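Local structure of CurM Sulfotransferase (Moorea producta, 4GBM) at residues Leu81-Lys90 with Gly258-Asp269; Ser40-Leu48 with Leu162-Phe173. The protein probably transfers a sulfonate group from PAPS to a polyketide intermediate of the curacin pathway, leaving PAP. The protein carries 2 engineered substitutions. All coordinates share one frame; numbering follows the deposited sequence. Where two conformers were deposited one is given.

Contact 2 lies at the PAP site and contact 1 beside it, with centres about 19 Å apart. Contact 2 supplies part of the nucleotide site: 40-48 wraps the 5'-phosphate, and 162-173 helps to hold the 3'-phosphate. Contact 1 lies farther out and is partly buried. It fastens the 258-269 loop to the start of helix 87-96. The two meet at D269 and R42, where D269 O and R42 NH1 are 2.9 Å apart, a probable hydrogen bond. The side chain of S268 is about 6 Å from the bound adenosine-3'-5'-diphosphate (PAP). Along the chain the segments alternate, so 81-90 falls between the two halves of contact 2, and 162-173 between those of contact 1.

Contact 1: residues Leu81-Lys90 with Gly258-Asp269. Engineered in segment 258-269: A262 (natural residue Gln), A263 (natural residue Lys). With ZN (zinc ion), chain C; ZN (zinc ion), chain B; SO4 (sulfate ion), chain Q.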
loop_
_atom_site.group_PDB
_atom_site.type_symbol
_atom_site.label_atom_id
_atom_site.label_comp_id
_atom_site.label_asym_id
_atom_site.label_seq_id
_atom_site.Cartn_x
_atom_site.Cartn_y
_atom_site.Cartn_z
ATOM N N LEU A 81 3.123 -15.713 3.219
ATOM C CA LEU A 81 2.929 -14.957 1.981
ATOM C C LEU A 81 3.336 -15.771 0.758
ATOM O O LEU A 81 4.255 -16.591 0.835
ATOM C CB LEU A 81 3.739 -13.656 2.032
ATOM C CG LEU A 81 3.519 -12.700 3.211
ATOM C CD1 LEU A 81 4.676 -11.716 3.300
ATOM C CD2 LEU A 81 2.183 -11.962 3.130
ATOM N N SER A 82 2.658 -15.526 -0.365
ATOM C CA SER A 82 2.927 -16.214 -1.633
ATOM C C SER A 82 4.359 -15.989 -2.125
ATOM O O SER A 82 4.995 -16.893 -2.671
ATOM C CB SER A 82 1.935 -15.763 -2.705
ATOM O OG SER A 82 0.627 -16.228 -2.421
ATOM N N TYR A 83 4.851 -14.774 -1.929
ATOM C CA TYR A 83 6.223 -14.430 -2.272
ATOM C C TYR A 83 7.010 -14.162 -0.989
ATOM O O TYR A 83 6.515 -14.432 0.110
ATOM C CB TYR A 83 6.244 -13.244 -3.241
ATOM C CG TYR A 83 5.546 -13.553 -4.554
ATOM C CD1 TYR A 83 6.241 -14.146 -5.611
ATOM C CD2 TYR A 83 4.191 -13.275 -4.729
ATOM C CE1 TYR A 83 5.608 -14.444 -6.814
ATOM C CE2 TYR A 83 3.549 -13.570 -5.927
ATOM C CZ TYR A 83 4.263 -14.150 -6.963
ATOM O OH TYR A 83 3.633 -14.442 -8.150
ATOM N N LEU A 84 8.228 -13.647 -1.114
ATOM C CA LEU A 84 9.145 -13.612 0.033
ATOM C C LEU A 84 8.856 -12.533 1.087
ATOM O O LEU A 84 9.171 -12.723 2.264
ATOM C CB LEU A 84 10.607 -13.570 -0.433
ATOM C CG LEU A 84 11.041 -14.673 -1.409
ATOM C CD1 LEU A 84 12.473 -14.437 -1.867
ATOM C CD2 LEU A 84 10.893 -16.078 -0.819
ATOM N N GLY A 85 8.258 -11.417 0.674
ATOM C CA GLY A 85 7.808 -10.386 1.621
ATOM C C GLY A 85 8.896 -9.842 2.530
ATOM O O GLY A 85 8.701 -9.691 3.746
ATOM N N GLU A 86 10.036 -9.510 1.938
ATOM C CA GLU A 86 11.205 -9.088 2.707
ATOM C C GLU A 86 11.290 -7.584 2.968
ATOM O O GLU A 86 12.377 -7.068 3.226
ATOM C CB GLU A 86 12.479 -9.569 2.012
ATOM C CG GLU A 86 12.585 -11.082 1.949
ATOM C CD GLU A 86 13.890 -11.574 1.367
ATOM O OE1 GLU A 86 14.104 -12.798 1.414
ATOM O OE2 GLU A 86 14.700 -10.760 0.863
ATOM N N GLY A 87 10.151 -6.889 2.916
ATOM C CA GLY A 87 10.112 -5.454 3.212
ATOM C C GLY A 87 10.851 -5.094 4.491
ATOM O O GLY A 87 11.667 -4.167 4.512
ATOM N N LEU A 88 10.570 -5.828 5.563
ATOM C CA LEU A 88 11.222 -5.563 6.847
ATOM C C LEU A 88 12.719 -5.865 6.806
ATOM O O LEU A 88 13.527 -5.065 7.279
ATOM C CB LEU A 88 10.529 -6.323 7.985
ATOM C CG LEU A 88 10.973 -5.982 9.415
ATOM C CD1 LEU A 88 10.641 -4.527 9.778
ATOM C CD2 LEU A 88 10.314 -6.940 10.397
ATOM N N GLN A 89 13.084 -7.003 6.216
ATOM C CA GLN A 89 14.494 -7.368 6.030
ATOM C C GLN A 89 15.245 -6.323 5.202
ATOM O O GLN A 89 16.334 -5.895 5.582
ATOM C CB GLN A 89 14.605 -8.752 5.390
ATOM C CG GLN A 89 15.993 -9.349 5.417
ATOM C CD GLN A 89 16.053 -10.705 4.730
ATOM O OE1 GLN A 89 16.543 -10.823 3.609
ATOM N NE2 GLN A 89 15.545 -11.733 5.401
ATOM N N LYS A 90 14.646 -5.895 4.087
ATOM C CA LYS A 90 15.238 -4.864 3.236
ATOM C C LYS A 90 15.351 -3.523 3.941
ATOM O O LYS A 90 16.311 -2.781 3.715
ATOM C CB LYS A 90 14.447 -4.703 1.930
ATOM C CG LYS A 90 14.683 -5.829 0.937
ATOM C CD LYS A 90 13.850 -5.637 -0.322
ATOM C CE LYS A 90 14.113 -6.749 -1.328
ATOM N NZ LYS A 90 15.526 -6.779 -1.793
ATOM N N GLY A 258 15.024 -3.651 -6.499
ATOM C CA GLY A 258 16.093 -4.380 -7.182
ATOM C C GLY A 258 16.404 -5.729 -6.561
ATOM O O GLY A 258 15.791 -6.122 -5.566
ATOM N N GLY A 259 17.367 -6.431 -7.156
ATOM C CA GLY A 259 17.769 -7.759 -6.697
ATOM C C GLY A 259 16.740 -8.820 -7.040
ATOM O O GLY A 259 16.115 -8.768 -8.101
ATOM N N VAL A 260 16.572 -9.784 -6.140
ATOM C CA VAL A 260 15.601 -10.861 -6.342
ATOM C C VAL A 260 14.195 -10.270 -6.336
ATOM O O VAL A 260 13.757 -9.678 -5.348
ATOM C CB VAL A 260 15.753 -11.981 -5.281
ATOM C CG1 VAL A 260 14.609 -12.989 -5.367
ATOM C CG2 VAL A 260 17.105 -12.697 -5.442
ATOM N N HIS A 261 13.511 -10.422 -7.468
ATOM C CA HIS A 261 12.184 -9.865 -7.678
ATOM C C HIS A 261 11.172 -10.347 -6.628
ATOM O O HIS A 261 10.414 -9.538 -6.080
ATOM C CB HIS A 261 11.750 -10.182 -9.112
ATOM C CG HIS A 261 10.309 -9.910 -9.400
ATOM N ND1 HIS A 261 9.405 -10.919 -9.646
ATOM C CD2 HIS A 261 9.622 -8.750 -9.517
ATOM C CE1 HIS A 261 8.219 -10.395 -9.897
ATOM N NE2 HIS A 261 8.325 -9.083 -9.819
ATOM N N ALA A 262 11.195 -11.647 -6.319
ATOM C CA ALA A 262 10.258 -12.234 -5.358
ATOM C C ALA A 262 10.399 -11.657 -3.943
ATOM O O ALA A 262 9.461 -11.721 -3.156
ATOM C CB ALA A 262 10.388 -13.753 -5.333
ATOM N N ALA A 263 11.558 -11.072 -3.647
ATOM C CA ALA A 263 11.835 -10.538 -2.309
ATOM C C ALA A 263 11.019 -9.291 -1.944
ATOM O O ALA A 263 10.724 -9.074 -0.768
ATOM C CB ALA A 263 13.332 -10.276 -2.134
ATOM N N SER A 264 10.642 -8.487 -2.935
ATOM C CA SER A 264 9.862 -7.270 -2.660
ATOM C C SER A 264 8.360 -7.491 -2.822
ATOM O O SER A 264 7.569 -6.563 -2.645
ATOM C CB SER A 264 10.335 -6.098 -3.527
ATOM O OG SER A 264 11.601 -5.640 -3.085
ATOM N N LEU A 265 7.977 -8.719 -3.162
ATOM C CA LEU A 265 6.573 -9.060 -3.383
ATOM C C LEU A 265 6.012 -9.776 -2.169
ATOM O O LEU A 265 6.752 -10.426 -1.429
ATOM C CB LEU A 265 6.426 -9.945 -4.624
ATOM C CG LEU A 265 6.233 -9.295 -5.995
ATOM C CD1 LEU A 265 7.300 -8.240 -6.325
ATOM C CD2 LEU A 265 6.211 -10.399 -7.049
ATOM N N SER A 266 4.705 -9.656 -1.965
ATOM C CA SER A 266 4.058 -10.277 -0.823
ATOM C C SER A 266 2.913 -11.144 -1.286
ATOM O O SER A 266 3.031 -12.377 -1.279
ATOM C CB SER A 266 3.572 -9.215 0.174
ATOM O OG SER A 266 4.681 -8.563 0.759
ATOM N N ILE A 267 1.826 -10.500 -1.713
ATOM C CA ILE A 267 0.582 -11.206 -2.038
ATOM C C ILE A 267 0.372 -11.500 -3.517
ATOM O O ILE A 267 -0.209 -12.525 -3.861
ATOM C CB ILE A 267 -0.662 -10.498 -1.458
ATOM C CG1 ILE A 267 -0.816 -9.080 -2.028
ATOM C CG2 ILE A 267 -0.581 -10.462 0.068
ATOM C CD1 ILE A 267 -2.232 -8.522 -1.934
ATOM N N SER A 268 0.828 -10.599 -4.382
ATOM C CA SER A 268 0.793 -10.830 -5.823
ATOM C C SER A 268 1.951 -10.071 -6.447
ATOM O O SER A 268 2.847 -9.615 -5.736
ATOM C CB SER A 268 -0.536 -10.373 -6.429
ATOM O OG SER A 268 -0.647 -10.811 -7.776
ATOM N N ASP A 269 1.932 -9.953 -7.773
ATOM C CA ASP A 269 2.938 -9.188 -8.504
ATOM C C ASP A 269 2.305 -7.870 -8.938
ATOM O O ASP A 269 1.322 -7.882 -9.681
ATOM C CB ASP A 269 3.418 -9.984 -9.731
ATOM C CG ASP A 269 4.674 -9.404 -10.370
ATOM O OD1 ASP A 269 5.036 -8.253 -10.050
ATOM O OD2 ASP A 269 5.307 -10.110 -11.192
HETATM ZN ZN ZN C . 6.899 -7.712 -10.574
HETATM ZN ZN ZN B . 15.902 -13.108 0.555
HETATM S S SO4 Q . 11.049 -10.287 7.010
HETATM O O1 SO4 Q . 10.519 -9.600 8.181
HETATM O O2 SO4 Q . 9.960 -11.078 6.436
HETATM O O3 SO4 Q . 11.501 -9.321 6.019
HETATM O O4 SO4 Q . 12.124 -11.163 7.461
HETATM O O HOH W 1 17.528 -12.045 1.018
#
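Four successive backbone N-H groups, Y83 to E86, all donate to carbonyls of 258-269. The acceptors do not follow in order. Y83 N bonds S266 O (3.1 Å), and L84 N bonds A262 O (3.1 Å) from above its carbonyl plane. G85 N reaches L265 O (2.8 Å), and E86 N reaches A263 O (2.8 Å). G85 has a positive phi of 57°.

The Y83 side chain lies alongside L265, pointing the same way. Its CG is anti to the carbonyl carbon (chi1 -62°), which turns one ring face to L265 CD2. That methyl makes a CH-pi contact 3.9 Å from the Y83 ring centroid, 6° off the normal. S266 O lies in the ring plane at the edge, and Y83 CE2 reaches the S268 backbone. A serine here has no ring, which would probably leave a gap over L265 CD2 and beside S268.

In the sulfotransferase fold this joins the long loop between helices 228-239 and 297-305 to the start of helix 87-96, where E86 is the N-cap residue. The loop also carries a zinc site. H261 NE2 (2.1 Å) and D269 OD1 (2.0 Å) bind the ion together with two outside atoms. D269 OD1 also accepts from N271 N, and K274 forms a salt bridge with D269 OD2.

A262 and A263 are engineered. A262 CB packs on L84 and near the Y83 ring. A263 CB lies 3.3 Å from E86 OE2, whose carboxylate binds a second zinc ion, and also touches K90 CE. S266 OG is held by H65, and S264 OG by M256 O.

Contact 2: residues Ser40-Leu48 with Leu162-Phe173; sequences SPRSGSTLL and LVRHPYSVIESF. With A3P (adenosine-3'-5'-diphosphate), chain G.
R42 and R164 supply the two direct hydrogen bonds between the segments. R42 NE donates to S172 OG (2.8 Å), which lies in the guanidinium plane. Bends at chi2 and chi3 (-51° and -60°) curl the R42 chain round S172 OG. R164 reaches in with an extended chain, and its NH1 bonds R42 O (3.0 Å), tilted 29° from the carbonyl plane. L282 O takes R164 NH2, and Y221 makes a cation-pi contact with R164.

The same groups grip PAP. S172 OG donates to O1P of the 3'-phosphate (2.6 Å), and R42 NH1 donates to that same oxygen. R164 NH1 also bonds the ribose O2'. The 5'-phosphate sits at the N-terminal end of helix 45-53, with G44 at the N-cap. S45 N, S45 OG, T46 N and T46 OG1 all donate to it, and G44 N bonds the bridging O5'. This is the P-loop-like phosphate-binding loop of sulfotransferases, and K136 backs it through S45 OG and T46 OG1.

Two waters bridge the segments. One links S40 N to L162 O, and the other links S43 OG to R164 N.

Van der Waals contacts complete the account. L162 CD2 presses on S45 CA (3.5 Å) and on the carbonyl oxygen S43 O (3.4 Å), which is buried with no polar partner in the model. V169 CG1 rests on the carbonyl oxygen P41 O (3.3 Å). Two contacts are apolar: L162 CD2 meets L48 CD2, and P41 CB touches the edge of the F173 ring. W197 of helix 189-208 packs against S40 and V169.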
loop_
_atom_site.group_PDB
_atom_site.type_symbol
_atom_site.label_atom_id
_atom_site.label_comp_id
_atom_site.label_asym_id
_atom_site.label_seq_id
_atom_site.Cartn_x
_atom_site.Cartn_y
_atom_site.Cartn_z
ATOM N N SER A 40 -7.559 -0.362 -2.239
ATOM C CA SER A 40 -7.900 -1.700 -2.710
ATOM C C SER A 40 -6.673 -2.288 -3.409
ATOM O O SER A 40 -5.830 -1.538 -3.910
ATOM C CB SER A 40 -9.075 -1.606 -3.693
ATOM O OG SER A 40 -9.232 -2.787 -4.467
ATOM N N PRO A 41 -6.563 -3.630 -3.463
ATOM C CA PRO A 41 -5.557 -4.242 -4.335
ATOM C C PRO A 41 -5.631 -3.706 -5.772
ATOM O O PRO A 41 -6.699 -3.274 -6.220
ATOM C CB PRO A 41 -5.977 -5.719 -4.326
ATOM C CG PRO A 41 -6.485 -5.911 -2.944
ATOM C CD PRO A 41 -7.282 -4.654 -2.676
ATOM N N ARG A 42 -4.500 -3.740 -6.473
ATOM C CA ARG A 42 -4.399 -3.437 -7.920
ATOM C C ARG A 42 -4.688 -1.976 -8.282
ATOM O O ARG A 42 -5.108 -1.677 -9.405
ATOM C CB ARG A 42 -5.286 -4.390 -8.779
ATOM C CG ARG A 42 -5.308 -5.854 -8.333
ATOM C CD ARG A 42 -3.902 -6.411 -8.162
ATOM N NE ARG A 42 -3.108 -6.365 -9.394
ATOM C CZ ARG A 42 -1.845 -6.771 -9.459
ATOM N NH1 ARG A 42 -1.185 -6.728 -10.612
ATOM N NH2 ARG A 42 -1.241 -7.227 -8.363
ATOM N N SER A 43 -4.449 -1.065 -7.339
ATOM C CA SER A 43 -4.795 0.349 -7.532
ATOM C C SER A 43 -3.600 1.240 -7.834
ATOM O O SER A 43 -3.727 2.468 -7.821
ATOM C CB SER A 43 -5.551 0.883 -6.308
ATOM O OG SER A 43 -6.768 0.173 -6.128
ATOM N N GLY A 44 -2.454 0.624 -8.127
ATOM C CA GLY A 44 -1.210 1.362 -8.369
ATOM C C GLY A 44 -0.501 1.759 -7.080
ATOM O O GLY A 44 0.287 2.717 -7.067
ATOM N N SER A 45 -0.774 1.031 -5.996
ATOM C CA SER A 45 -0.184 1.372 -4.685
ATOM C C SER A 45 1.338 1.223 -4.673
ATOM O O SER A 45 2.032 2.045 -4.073
ATOM C CB SER A 45 -0.836 0.569 -3.543
ATOM O OG SER A 45 -0.500 -0.810 -3.617
ATOM N N THR A 46 1.852 0.196 -5.352
ATOM C CA THR A 46 3.301 -0.026 -5.419
ATOM C C THR A 46 3.965 1.100 -6.204
ATOM O O THR A 46 4.974 1.666 -5.762
ATOM C CB THR A 46 3.647 -1.409 -6.003
ATOM O OG1 THR A 46 3.005 -2.420 -5.223
ATOM C CG2 THR A 46 5.165 -1.640 -5.990
ATOM N N LEU A 47 3.397 1.436 -7.359
ATOM C CA LEU A 47 3.897 2.591 -8.112
ATOM C C LEU A 47 3.995 3.836 -7.223
ATOM O O LEU A 47 5.041 4.482 -7.173
ATOM C CB LEU A 47 3.007 2.873 -9.319
ATOM C CG LEU A 47 3.330 4.157 -10.092
ATOM C CD1 LEU A 47 4.691 4.072 -10.792
ATOM C CD2 LEU A 47 2.219 4.405 -11.103
ATOM N N LEU A 48 2.919 4.151 -6.511
ATOM C CA LEU A 48 2.935 5.319 -5.635
ATOM C C LEU A 48 4.001 5.224 -4.537
ATOM O O LEU A 48 4.748 6.187 -4.304
ATOM C CB LEU A 48 1.545 5.572 -5.039
ATOM C CG LEU A 48 1.467 6.794 -4.117
ATOM C CD1 LEU A 48 1.848 8.097 -4.839
ATOM C CD2 LEU A 48 0.064 6.899 -3.522
ATOM N N LEU A 162 -5.815 6.059 -1.940
ATOM C CA LEU A 162 -5.610 5.817 -3.368
ATOM C C LEU A 162 -6.761 4.975 -3.908
ATOM O O LEU A 162 -7.042 3.896 -3.386
ATOM C CB LEU A 162 -4.265 5.114 -3.584
ATOM C CG LEU A 162 -3.907 4.679 -5.006
ATOM C CD1 LEU A 162 -3.778 5.867 -5.969
ATOM C CD2 LEU A 162 -2.622 3.870 -4.970
ATOM N N VAL A 163 -7.429 5.496 -4.937
ATOM C CA VAL A 163 -8.577 4.829 -5.556
ATOM C C VAL A 163 -8.340 4.585 -7.045
ATOM O O VAL A 163 -7.639 5.355 -7.702
ATOM C CB VAL A 163 -9.910 5.618 -5.355
ATOM C CG1 VAL A 163 -10.271 5.726 -3.889
ATOM C CG2 VAL A 163 -9.853 7.005 -5.982
ATOM N N ARG A 164 -8.909 3.495 -7.557
ATOM C CA ARG A 164 -8.872 3.194 -8.987
ATOM C C ARG A 164 -10.250 2.706 -9.424
ATOM O O ARG A 164 -10.990 2.142 -8.625
ATOM C CB ARG A 164 -7.785 2.156 -9.294
ATOM C CG ARG A 164 -7.581 1.928 -10.790
ATOM C CD ARG A 164 -6.440 0.987 -11.051
ATOM N NE ARG A 164 -6.176 0.897 -12.484
ATOM C CZ ARG A 164 -5.306 0.051 -13.022
ATOM N NH1 ARG A 164 -4.657 -0.809 -12.247
ATOM N NH2 ARG A 164 -5.098 0.053 -14.334
ATOM N N HIS A 165 -10.590 2.937 -10.693
ATOM C CA HIS A 165 -11.878 2.535 -11.228
ATOM C C HIS A 165 -12.124 1.049 -10.958
ATOM O O HIS A 165 -11.225 0.226 -11.157
ATOM C CB HIS A 165 -11.914 2.793 -12.734
ATOM C CG HIS A 165 -13.290 2.754 -13.321
ATOM N ND1 HIS A 165 -13.986 1.579 -13.528
ATOM C CD2 HIS A 165 -14.095 3.751 -13.759
ATOM C CE1 HIS A 165 -15.167 1.858 -14.052
ATOM N NE2 HIS A 165 -15.256 3.168 -14.205
ATOM N N PRO A 166 -13.341 0.697 -10.520
ATOM C CA PRO A 166 -13.601 -0.710 -10.201
ATOM C C PRO A 166 -13.401 -1.678 -11.383
ATOM O O PRO A 166 -12.969 -2.811 -11.170
ATOM C CB PRO A 166 -15.072 -0.703 -9.736
ATOM C CG PRO A 166 -15.651 0.550 -10.338
ATOM C CD PRO A 166 -14.528 1.543 -10.285
ATOM N N TYR A 167 -13.703 -1.251 -12.609
ATOM C CA TYR A 167 -13.528 -2.145 -13.768
ATOM C C TYR A 167 -12.060 -2.539 -13.910
ATOM O O TYR A 167 -11.736 -3.703 -14.171
ATOM C CB TYR A 167 -13.979 -1.480 -15.067
ATOM C CG TYR A 167 -15.464 -1.304 -15.289
ATOM C CD1 TYR A 167 -16.407 -1.565 -14.284
ATOM C CD2 TYR A 167 -15.924 -0.829 -16.518
ATOM C CE1 TYR A 167 -17.772 -1.371 -14.516
ATOM C CE2 TYR A 167 -17.279 -0.628 -16.754
ATOM C CZ TYR A 167 -18.193 -0.903 -15.753
ATOM O OH TYR A 167 -19.529 -0.705 -15.995
ATOM N N SER A 168 -11.172 -1.559 -13.735
ATOM C CA SER A 168 -9.736 -1.779 -13.875
ATOM C C SER A 168 -9.223 -2.704 -12.782
ATOM O O SER A 168 -8.434 -3.617 -13.050
ATOM C CB SER A 168 -8.992 -0.444 -13.833
ATOM O OG SER A 168 -9.473 0.432 -14.837
ATOM N N VAL A 169 -9.666 -2.464 -11.548
ATOM C CA VAL A 169 -9.246 -3.292 -10.425
ATOM C C VAL A 169 -9.745 -4.723 -10.597
ATOM O O VAL A 169 -8.989 -5.668 -10.392
ATOM C CB VAL A 169 -9.720 -2.705 -9.084
ATOM C CG1 VAL A 169 -9.511 -3.708 -7.942
ATOM C CG2 VAL A 169 -8.956 -1.413 -8.794
ATOM N N ILE A 170 -11.002 -4.871 -11.007
ATOM C CA ILE A 170 -11.593 -6.204 -11.167
ATOM C C ILE A 170 -10.877 -7.011 -12.258
ATOM O O ILE A 170 -10.507 -8.170 -12.033
ATOM C CB ILE A 170 -13.115 -6.136 -11.399
ATOM C CG1 ILE A 170 -13.807 -5.678 -10.114
ATOM C CG2 ILE A 170 -13.664 -7.510 -11.813
ATOM C CD1 ILE A 170 -15.222 -5.153 -10.332
ATOM N N GLU A 171 -10.651 -6.388 -13.416
ATOM C CA GLU A 171 -9.969 -7.066 -14.519
ATOM C C GLU A 171 -8.583 -7.527 -14.083
ATOM O O GLU A 171 -8.171 -8.654 -14.382
ATOM C CB GLU A 171 -9.869 -6.133 -15.731
ATOM C CG GLU A 171 -9.298 -6.771 -16.998
ATOM C CD GLU A 171 -7.771 -6.780 -17.054
ATOM O OE1 GLU A 171 -7.133 -5.948 -16.387
ATOM O OE2 GLU A 171 -7.208 -7.631 -17.778
ATOM N N SER A 172 -7.875 -6.665 -13.353
ATOM C CA SER A 172 -6.525 -6.978 -12.909
ATOM C C SER A 172 -6.524 -8.114 -11.880
ATOM O O SER A 172 -5.763 -9.071 -12.000
ATOM C CB SER A 172 -5.865 -5.723 -12.322
ATOM O OG SER A 172 -4.590 -6.033 -11.790
ATOM N N PHE A 173 -7.386 -8.007 -10.873
ATOM C CA PHE A 173 -7.482 -9.013 -9.816
ATOM C C PHE A 173 -7.750 -10.417 -10.387
ATOM O O PHE A 173 -7.100 -11.397 -9.999
ATOM C CB PHE A 173 -8.579 -8.582 -8.836
ATOM C CG PHE A 173 -8.648 -9.401 -7.573
ATOM C CD1 PHE A 173 -9.303 -10.629 -7.563
ATOM C CD2 PHE A 173 -8.093 -8.923 -6.390
ATOM C CE1 PHE A 173 -9.395 -11.379 -6.398
ATOM C CE2 PHE A 173 -8.182 -9.672 -5.202
ATOM C CZ PHE A 173 -8.839 -10.903 -5.218
HETATM P P1 A3P G . -1.739 -4.761 -13.568
HETATM O O1P A3P G . -2.383 -6.068 -13.180
HETATM O O2P A3P G . -0.269 -4.884 -13.879
HETATM O O3P A3P G . -2.537 -3.988 -14.580
HETATM P P2 A3P G . -0.842 -2.503 -6.776
HETATM O O4P A3P G . -1.751 -1.701 -5.901
HETATM O O5P A3P G . -1.036 -3.991 -6.724
HETATM O O6P A3P G . 0.600 -2.082 -6.667
HETATM O "O5'" A3P G . -1.298 -2.127 -8.282
HETATM C "C5'" A3P G . -0.784 -2.891 -9.379
HETATM C "C4'" A3P G . -1.179 -2.155 -10.635
HETATM O "O4'" A3P G . -0.408 -0.951 -10.725
HETATM C "C3'" A3P G . -0.821 -2.917 -11.896
HETATM O "O3'" A3P G . -1.830 -3.893 -12.195
HETATM C "C2'" A3P G . -0.728 -1.782 -12.909
HETATM O "O2'" A3P G . -2.004 -1.515 -13.499
HETATM C "C1'" A3P G . -0.308 -0.566 -12.090
HETATM N N9 A3P G . 1.101 -0.205 -12.389
HETATM C C8 A3P G . 2.221 -0.863 -12.024
HETATM N N7 A3P G . 3.334 -0.251 -12.507
HETATM C C5 A3P G . 2.911 0.825 -13.203
HETATM C C6 A3P G . 3.544 1.920 -13.975
HETATM N N6 A3P G . 4.894 1.980 -14.086
HETATM N N1 A3P G . 2.725 2.844 -14.545
HETATM C C2 A3P G . 1.378 2.798 -14.423
HETATM N N3 A3P G . 0.742 1.832 -13.728
HETATM C C4 A3P G . 1.450 0.856 -13.115
HETATM O O HOH W 2 -8.980 1.971 -3.216
HETATM O O HOH W 3 -9.414 1.207 -5.814
#